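Local structure of HMG-CoA Lyase (Bacillus subtilis subsp. subtilis, 1YDO) at residues 198-201 with 202-205; 128-131 with 132-135. The protein is an HMG-CoA lyase of the HMGL-like family, whose members are built on a TIM barrel. One frame throughout, in Å; residues are numbered along the deposited sequence.

How the contacts relate
Both contacts lie at places where the chain leaves an outer helix of the TIM barrel and turns back into the parallel sheet. Contact 2 comes first along the chain, in the C-terminal part of helix 117-133, just ahead of strand 137-143. Contact 1 follows later, in the short loop between helix 185-196 and strand 204-207. Their centres are 21 Å apart and their nearest atoms about 9 Å, so they do not touch. In the sheet, strand 174-177 lies between the two strands they lead into, and helix 156-169 packs against contact 1. The same structural task, returning from helix to strand, is thus solved twice, by different turns.

Contact 1 of 2, residues 198-201 with 202-205; sequences RFPA and NQIA
Ile-204 reaches back along the turn to meet Phe-199, its CD1 lying 4.0 Å from Phe-199 CB, and this apolar touch is the buried side of the contact. The isoleucine gets there because CG1 stands anti to its own carbonyl carbon (chi1 -71°) and the chain then runs on extended, carrying CD1 close to Pro-200 O. Two backbone bonds close the bend: Gln-203 N donates to Pro-200 O at 2.9 Å, and Ile-204 N to Ala-201 O at 3.2 Å. Both run from residue i+3 back to i, the 3-10 pattern. The outer side faces solvent. There the Gln-203 side chain slants across the exposed Pro-200 ring, its amide end lying against ring carbon CG, while Asn-202 stands exposed at the corner. Beyond the turn the chain joins the barrel: Gln-203 and Ala-205 form backbone hydrogen bonds with strand 174-177, and Ile-204 packs on Leu-176. The Phe-199 ring meets that of Phe-167 on helix 156-169, their planes about 25° apart, so the loop bridges that helix and the sheet.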
loop_
_atom_site.group_PDB
_atom_site.type_symbol
_atom_site.label_atom_id
_atom_site.label_comp_id
_atom_site.label_asym_id
_atom_site.label_seq_id
_atom_site.Cartn_x
_atom_site.Cartn_y
_atom_site.Cartn_z
ATOM N N ARG A 198 16.421 -17.786 15.563
ATOM C CA ARG A 198 17.836 -17.783 15.928
ATOM C C ARG A 198 18.250 -16.513 16.652
ATOM O O ARG A 198 19.196 -16.510 17.434
ATOM C CB ARG A 198 18.697 -17.946 14.674
ATOM C CG ARG A 198 20.051 -18.585 14.933
ATOM C CD ARG A 198 20.623 -19.168 13.653
ATOM N NE ARG A 198 19.562 -19.752 12.828
ATOM C CZ ARG A 198 19.777 -20.500 11.751
ATOM N NH1 ARG A 198 21.021 -20.767 11.364
ATOM N NH2 ARG A 198 18.747 -20.962 11.052
ATOM N N PHE A 199 17.534 -15.434 16.389
ATOM C CA PHE A 199 17.842 -14.164 17.007
ATOM C C PHE A 199 16.569 -13.662 17.642
ATOM O O PHE A 199 15.483 -13.970 17.178
ATOM C CB PHE A 199 18.300 -13.182 15.939
ATOM C CG PHE A 199 19.268 -13.772 14.954
ATOM C CD1 PHE A 199 20.630 -13.818 15.233
ATOM C CD2 PHE A 199 18.812 -14.300 13.752
ATOM C CE1 PHE A 199 21.529 -14.383 14.326
ATOM C CE2 PHE A 199 19.698 -14.866 12.839
ATOM C CZ PHE A 199 21.062 -14.905 13.127
ATOM N N PRO A 200 16.685 -12.883 18.720
ATOM C CA PRO A 200 15.516 -12.332 19.418
ATOM C C PRO A 200 14.750 -11.324 18.558
ATOM O O PRO A 200 15.334 -10.386 18.020
ATOM C CB PRO A 200 16.129 -11.693 20.661
ATOM C CG PRO A 200 17.489 -11.299 20.196
ATOM C CD PRO A 200 17.934 -12.478 19.382
ATOM N N ALA A 201 13.442 -11.521 18.430
ATOM C CA ALA A 201 12.613 -10.633 17.621
ATOM C C ALA A 201 12.727 -9.164 18.027
ATOM O O ALA A 201 12.588 -8.271 17.195
ATOM C CB ALA A 201 11.167 -11.078 17.687
ATOM N N ASN A 202 12.986 -8.914 19.305
ATOM C CA ASN A 202 13.111 -7.548 19.788
ATOM C C ASN A 202 14.306 -6.820 19.195
ATOM O O ASN A 202 14.334 -5.592 19.138
ATOM C CB ASN A 202 13.221 -7.526 21.308
ATOM C CG ASN A 202 12.008 -8.120 21.985
ATOM O OD1 ASN A 202 11.741 -7.839 23.156
ATOM N ND2 ASN A 202 11.267 -8.956 21.257
ATOM N N GLN A 203 15.304 -7.570 18.759
ATOM C CA GLN A 203 16.480 -6.945 18.188
ATOM C C GLN A 203 16.494 -6.959 16.660
ATOM O O GLN A 203 17.549 -6.852 16.036
ATOM C CB GLN A 203 17.740 -7.610 18.748
ATOM C CG GLN A 203 17.980 -7.304 20.208
ATOM C CD GLN A 203 19.124 -8.102 20.794
ATOM O OE1 GLN A 203 20.251 -8.075 20.287
ATOM N NE2 GLN A 203 18.840 -8.824 21.872
ATOM N N ILE A 204 15.320 -7.075 16.058
ATOM C CA ILE A 204 15.232 -7.080 14.611
ATOM C C ILE A 204 14.227 -6.057 14.094
ATOM O O ILE A 204 13.062 -6.056 14.493
ATOM C CB ILE A 204 14.859 -8.476 14.093
ATOM C CG1 ILE A 204 16.040 -9.417 14.284
ATOM C CG2 ILE A 204 14.480 -8.406 12.637
ATOM C CD1 ILE A 204 15.718 -10.869 14.001
ATOM N N ALA A 205 14.691 -5.178 13.210
ATOM C CA ALA A 205 13.841 -4.149 12.633
ATOM C C ALA A 205 13.674 -4.384 11.139
ATOM O O ALA A 205 14.471 -5.092 10.516
ATOM C CB ALA A 205 14.442 -2.797 12.876
#

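Contact 2 of 2, residues 128-131 with 132-135; sequences NNDA and QKAN
The extended side chain of Gln-132 slants across that of Asn-128, one helical turn earlier, and is worth following outward. CB lies 3.7 Å from Asn-128 O, the carbonyl that also receives the Gln-132 N-H in a nearly straight bond of 3.0 Å (177° at the hydrogen). With CG anti to the carbonyl carbon (chi1 -54°), CG comes to rest beside that same oxygen. Next, CD passes 3.5 Å from Asn-128 OD1. At the tip, OE1 lies 3.7 Å from Asn-128 ND2 and NE2 3.6 Å from Asn-128 OD1, but the two amides are turned 53° against each other and each has its strongest partner outside this turn: Gln-132 NE2 hydrogen-bonds to Gly-170 O, and Asn-128 OD1 to Thr-138 OG1. This is the C-terminal part of helix 117-133, one of the outer helices of the TIM barrel; the Asn-128 bond ties it to strand 137-143, which follows directly, and the Gln-132 bond to Gly-170, just after helix 156-169. Ala-131 also rests on Thr-138, as well as on Leu-87 of helix 84-93. Asn-135, with left-handed backbone angles, turns the chain out of the helix. On the exposed side, Lys-133 and Asp-130 run side by side, with NZ still 4.2 Å from OD1. A water joins them instead, donating to Asp-130 OD1 at 2.8 Å and to Asn-129 OD1 while accepting from Lys-133 NZ. The other carboxylate oxygen, Asp-130 OD2, is hydrogen-bonded to Gln-84 NE2.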
loop_
_atom_site.group_PDB
_atom_site.type_symbol
_atom_site.label_atom_id
_atom_site.label_comp_id
_atom_site.label_asym_id
_atom_site.label_seq_id
_atom_site.Cartn_x
_atom_site.Cartn_y
_atom_site.Cartn_z
ATOM N N ASN A 128 32.023 -0.797 15.165
ATOM C CA ASN A 128 31.039 -0.978 16.230
ATOM C C ASN A 128 31.735 -0.946 17.581
ATOM O O ASN A 128 31.247 -0.339 18.532
ATOM C CB ASN A 128 30.318 -2.320 16.058
ATOM C CG ASN A 128 29.473 -2.696 17.271
ATOM O OD1 ASN A 128 28.529 -1.997 17.622
ATOM N ND2 ASN A 128 29.816 -3.811 17.915
ATOM N N ASN A 129 32.886 -1.603 17.649
ATOM C CA ASN A 129 33.673 -1.678 18.872
ATOM C C ASN A 129 34.025 -0.279 19.401
ATOM O O ASN A 129 33.846 0.011 20.588
ATOM C CB ASN A 129 34.945 -2.500 18.597
ATOM C CG ASN A 129 35.726 -2.836 19.868
ATOM O OD1 ASN A 129 36.494 -2.010 20.372
ATOM N ND2 ASN A 129 35.530 -4.055 20.391
ATOM N N ASP A 130 34.517 0.581 18.516
ATOM C CA ASP A 130 34.890 1.939 18.904
ATOM C C ASP A 130 33.659 2.781 19.259
ATOM O O ASP A 130 33.699 3.645 20.148
ATOM C CB ASP A 130 35.674 2.638 17.783
ATOM C CG ASP A 130 36.964 1.910 17.417
ATOM O OD1 ASP A 130 37.496 1.148 18.270
ATOM O OD2 ASP A 130 37.451 2.122 16.282
ATOM N N ALA A 131 32.562 2.529 18.563
ATOM C CA ALA A 131 31.347 3.270 18.823
ATOM C C ALA A 131 30.870 3.022 20.242
ATOM O O ALA A 131 30.689 3.962 21.010
ATOM C CB ALA A 131 30.280 2.861 17.837
ATOM N N GLN A 132 30.676 1.756 20.588
ATOM C CA GLN A 132 30.198 1.399 21.918
ATOM C C GLN A 132 31.163 1.880 22.987
ATOM O O GLN A 132 30.754 2.398 24.029
ATOM C CB GLN A 132 30.007 -0.117 22.023
ATOM C CG GLN A 132 29.110 -0.675 20.917
ATOM C CD GLN A 132 28.627 -2.102 21.163
ATOM O OE1 GLN A 132 29.417 -3.005 21.456
ATOM N NE2 GLN A 132 27.321 -2.311 21.024
ATOM N N LYS A 133 32.453 1.717 22.711
ATOM C CA LYS A 133 33.487 2.128 23.644
ATOM C C LYS A 133 33.346 3.619 23.944
ATOM O O LYS A 133 33.857 4.121 24.951
ATOM C CB LYS A 133 34.873 1.824 23.057
ATOM C CG LYS A 133 36.005 1.851 24.086
ATOM C CD LYS A 133 37.371 1.536 23.478
ATOM C CE LYS A 133 37.809 2.601 22.482
ATOM N NZ LYS A 133 39.149 2.291 21.909
ATOM N N ALA A 134 32.646 4.326 23.066
ATOM C CA ALA A 134 32.435 5.753 23.258
ATOM C C ALA A 134 31.071 6.001 23.894
ATOM O O ALA A 134 30.585 7.132 23.906
ATOM C CB ALA A 134 32.536 6.485 21.925
ATOM N N ASN A 135 30.465 4.943 24.430
ATOM C CA ASN A 135 29.156 5.032 25.068
ATOM C C ASN A 135 28.104 5.434 24.057
ATOM O O ASN A 135 27.287 6.332 24.307
ATOM C CB ASN A 135 29.157 6.054 26.202
ATOM C CG ASN A 135 30.225 5.779 27.226
ATOM O OD1 ASN A 135 30.304 4.678 27.773
ATOM N ND2 ASN A 135 31.058 6.779 27.497
HETATM O O HOH W 1 39.114 -0.249 20.084
#